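Local coordinates for protein nucleoporin NUP159 (Saccharomyces cerevisiae, PDB 1XIP) that forms part of the nuclear pore complex and, through its N-terminal beta-propeller domain, tethers the helicase Dbp5 to the pore for mRNA export, at residues F187-N191 / G192-K196. Residues are numbered along the deposited sequence; the frame is centred on the assembly and turned at random.
Sequences FAWRN and GEMEK
Phe187 meets selenomethionine Met194 and Lys196 across a beta hairpin, the last two strands of one four-stranded antiparallel blade in the Nup159 beta-propeller. Met194 SE lies over one face of the Phe187 ring, 4.4 Å from its centroid and 17° off the normal, a Met-aromatic contact; Lys196 CG comes obliquely to Phe187 CE1, while Lys196 NZ forms a salt bridge with Glu199. Ala188 N donates to Glu195 O at 2.8 Å and Glu195 N to Ala188 O at 3.0 Å. Trp189 lies on the same side of the sheet as Met194, and both also pack on Leu175 and Leu161. Its indole, swung opposite the backbone N by chi1 of 175°, extends under the turn, and Gly192 N sits over one face near the rim, 3.4 Å from Trp189 CZ2. Arg190 and Glu193 pair through both backbone bonds, Arg190 N to Glu193 O and Glu193 N to Arg190 O, the bonds next to the turn. Asn191 and Gly192 form the corners of the type I' turn, both with positive phi. What joins the two aromatics is Met194 CE, 3.5 Å from Phe187 CB and 3.5 Å from Trp189 CE3, in the plane of the indole at its edge.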
ATOM      1  N   PHE A 187       6.785  18.036  -0.691  1.00 33.60           N
ATOM      2  CA  PHE A 187       7.704  18.668   0.253  1.00 34.05           C
ATOM      3  C   PHE A 187       8.983  17.875   0.350  1.00 34.84           C
ATOM      4  O   PHE A 187       8.973  16.651   0.261  1.00 35.29           O
ATOM      5  CB  PHE A 187       7.099  18.724   1.651  1.00 33.60           C
ATOM      6  CG  PHE A 187       5.738  19.361   1.720  1.00 33.70           C
ATOM      7  CD1 PHE A 187       5.587  20.650   2.234  1.00 33.80           C
ATOM      8  CD2 PHE A 187       4.600  18.658   1.332  1.00 33.10           C
ATOM      9  CE1 PHE A 187       4.336  21.236   2.325  1.00 33.53           C
ATOM     10  CE2 PHE A 187       3.350  19.235   1.418  1.00 32.60           C
ATOM     11  CZ  PHE A 187       3.216  20.525   1.916  1.00 33.54           C
ATOM     12  N   ALA A 188      10.088  18.566   0.558  1.00 35.79           N
ATOM     13  CA  ALA A 188      11.285  17.901   1.040  1.00 36.54           C
ATOM     14  C   ALA A 188      11.022  17.491   2.492  1.00 37.16           C
ATOM     15  O   ALA A 188      10.468  18.272   3.276  1.00 36.87           O
ATOM     16  CB  ALA A 188      12.465  18.815   0.944  1.00 36.43           C
ATOM     17  N   TRP A 189      11.392  16.255   2.825  1.00 37.97           N
ATOM     18  CA  TRP A 189      11.123  15.678   4.137  1.00 39.02           C
ATOM     19  C   TRP A 189      12.410  15.198   4.858  1.00 40.26           C
ATOM     20  O   TRP A 189      13.205  14.426   4.302  1.00 40.12           O
ATOM     21  CB  TRP A 189      10.121  14.526   3.999  1.00 38.61           C
ATOM     22  CG  TRP A 189       9.877  13.809   5.280  1.00 38.09           C
ATOM     23  CD1 TRP A 189      10.572  12.735   5.765  1.00 37.50           C
ATOM     24  CD2 TRP A 189       8.889  14.123   6.264  1.00 37.10           C
ATOM     25  NE1 TRP A 189      10.076  12.364   6.991  1.00 38.24           N
ATOM     26  CE2 TRP A 189       9.042  13.200   7.322  1.00 37.70           C
ATOM     27  CE3 TRP A 189       7.890  15.099   6.363  1.00 36.60           C
ATOM     28  CZ2 TRP A 189       8.222  13.216   8.462  1.00 37.03           C
ATOM     29  CZ3 TRP A 189       7.085  15.120   7.486  1.00 36.74           C
ATOM     30  CH2 TRP A 189       7.252  14.178   8.522  1.00 37.71           C
ATOM     31  N   ARG A 190      12.591  15.644   6.101  1.00 41.84           N
ATOM     32  CA  ARG A 190      13.747  15.246   6.916  1.00 43.36           C
ATOM     33  C   ARG A 190      13.397  15.108   8.399  1.00 44.40           C
ATOM     34  O   ARG A 190      13.369  16.112   9.128  1.00 44.46           O
ATOM     35  CB  ARG A 190      14.884  16.264   6.761  1.00 43.55           C
ATOM     36  CG  ARG A 190      16.093  15.743   6.016  1.00 43.66           C
ATOM     37  CD  ARG A 190      17.247  15.348   6.900  1.00 42.86           C
ATOM     38  NE  ARG A 190      17.977  14.223   6.323  1.00 43.01           N
ATOM     39  CZ  ARG A 190      19.237  13.923   6.599  1.00 42.57           C
ATOM     40  NH1 ARG A 190      19.924  14.662   7.454  1.00 42.54           N
ATOM     41  NH2 ARG A 190      19.812  12.876   6.019  1.00 42.47           N
ATOM     42  N   ASN A 191      13.136  13.872   8.840  1.00 45.66           N
ATOM     43  CA  ASN A 191      12.890  13.576  10.262  1.00 46.83           C
ATOM     44  C   ASN A 191      11.851  14.498  10.953  1.00 47.90           C
ATOM     45  O   ASN A 191      12.149  15.139  11.970  1.00 47.98           O
ATOM     46  CB  ASN A 191      14.218  13.550  11.034  1.00 46.61           C
ATOM     47  CG  ASN A 191      14.074  13.012  12.450  1.00 46.77           C
ATOM     48  OD1 ASN A 191      13.457  11.968  12.683  1.00 47.70           O
ATOM     49  ND2 ASN A 191      14.665  13.718  13.408  1.00 46.33           N
ATOM     50  N   GLY A 192      10.639  14.551  10.394  1.00 49.07           N
ATOM     51  CA  GLY A 192       9.559  15.354  10.955  1.00 50.40           C
ATOM     52  C   GLY A 192       9.463  16.756  10.376  1.00 51.36           C
ATOM     53  O   GLY A 192       8.450  17.444  10.543  1.00 51.48           O
ATOM     54  N   GLU A 193      10.518  17.177   9.686  1.00 52.26           N
ATOM     55  CA  GLU A 193      10.626  18.532   9.159  1.00 53.28           C
ATOM     56  C   GLU A 193      10.390  18.550   7.652  1.00 53.65           C
ATOM     57  O   GLU A 193      10.758  17.609   6.947  1.00 53.46           O
ATOM     58  CB  GLU A 193      12.011  19.112   9.484  1.00 53.41           C
ATOM     59  CG  GLU A 193      11.998  20.564   9.941  1.00 54.15           C
ATOM     60  CD  GLU A 193      11.805  20.710  11.441  1.00 55.10           C
ATOM     61  OE1 GLU A 193      11.642  21.865  11.903  1.00 55.51           O
ATOM     62  OE2 GLU A 193      11.813  19.678  12.155  1.00 54.31           O
HETATM   63  N   MSE A 194       9.789  19.633   7.161  1.00 54.48           N
HETATM   64  CA  MSE A 194       9.440  19.723   5.744  1.00 55.24           C
HETATM   65  C   MSE A 194       9.440  21.123   5.152  1.00 54.73           C
HETATM   66  O   MSE A 194       9.081  22.098   5.812  1.00 54.66           O
HETATM   67  CB  MSE A 194       8.087  19.075   5.493  1.00 55.96           C
HETATM   68  CG  MSE A 194       6.971  19.596   6.370  1.00 59.12           C
HETATM   69 SE   MSE A 194       5.299  18.684   5.976  1.00 68.31          SE
HETATM   70  CE  MSE A 194       5.899  17.442   4.654  1.00 65.19           C
ATOM     71  N   GLU A 195       9.834  21.190   3.883  1.00 54.30           N
ATOM     72  CA  GLU A 195       9.887  22.431   3.131  1.00 54.09           C
ATOM     73  C   GLU A 195       9.256  22.214   1.758  1.00 53.44           C
ATOM     74  O   GLU A 195       9.670  21.313   1.021  1.00 53.22           O
ATOM     75  CB  GLU A 195      11.343  22.895   2.964  1.00 54.39           C
ATOM     76  CG  GLU A 195      12.018  23.362   4.251  1.00 55.79           C
ATOM     77  CD  GLU A 195      13.026  24.482   4.021  1.00 57.62           C
ATOM     78  OE1 GLU A 195      12.874  25.236   3.024  1.00 58.32           O
ATOM     79  OE2 GLU A 195      13.969  24.612   4.842  1.00 57.80           O
ATOM     80  N   LYS A 196       8.264  23.043   1.423  1.00 52.78           N
ATOM     81  CA  LYS A 196       7.582  22.980   0.128  1.00 52.00           C
ATOM     82  C   LYS A 196       8.579  22.884  -1.020  1.00 51.35           C
ATOM     83  O   LYS A 196       9.501  23.680  -1.108  1.00 51.40           O
ATOM     84  CB  LYS A 196       6.687  24.206  -0.056  1.00 52.17           C
ATOM     85  CG  LYS A 196       5.213  23.950   0.222  1.00 52.38           C
ATOM     86  CD  LYS A 196       4.337  24.258  -0.993  1.00 51.30           C
ATOM     87  CE  LYS A 196       3.409  25.434  -0.709  1.00 51.09           C
ATOM     88  NZ  LYS A 196       2.189  25.027   0.044  1.00 49.91           N
TER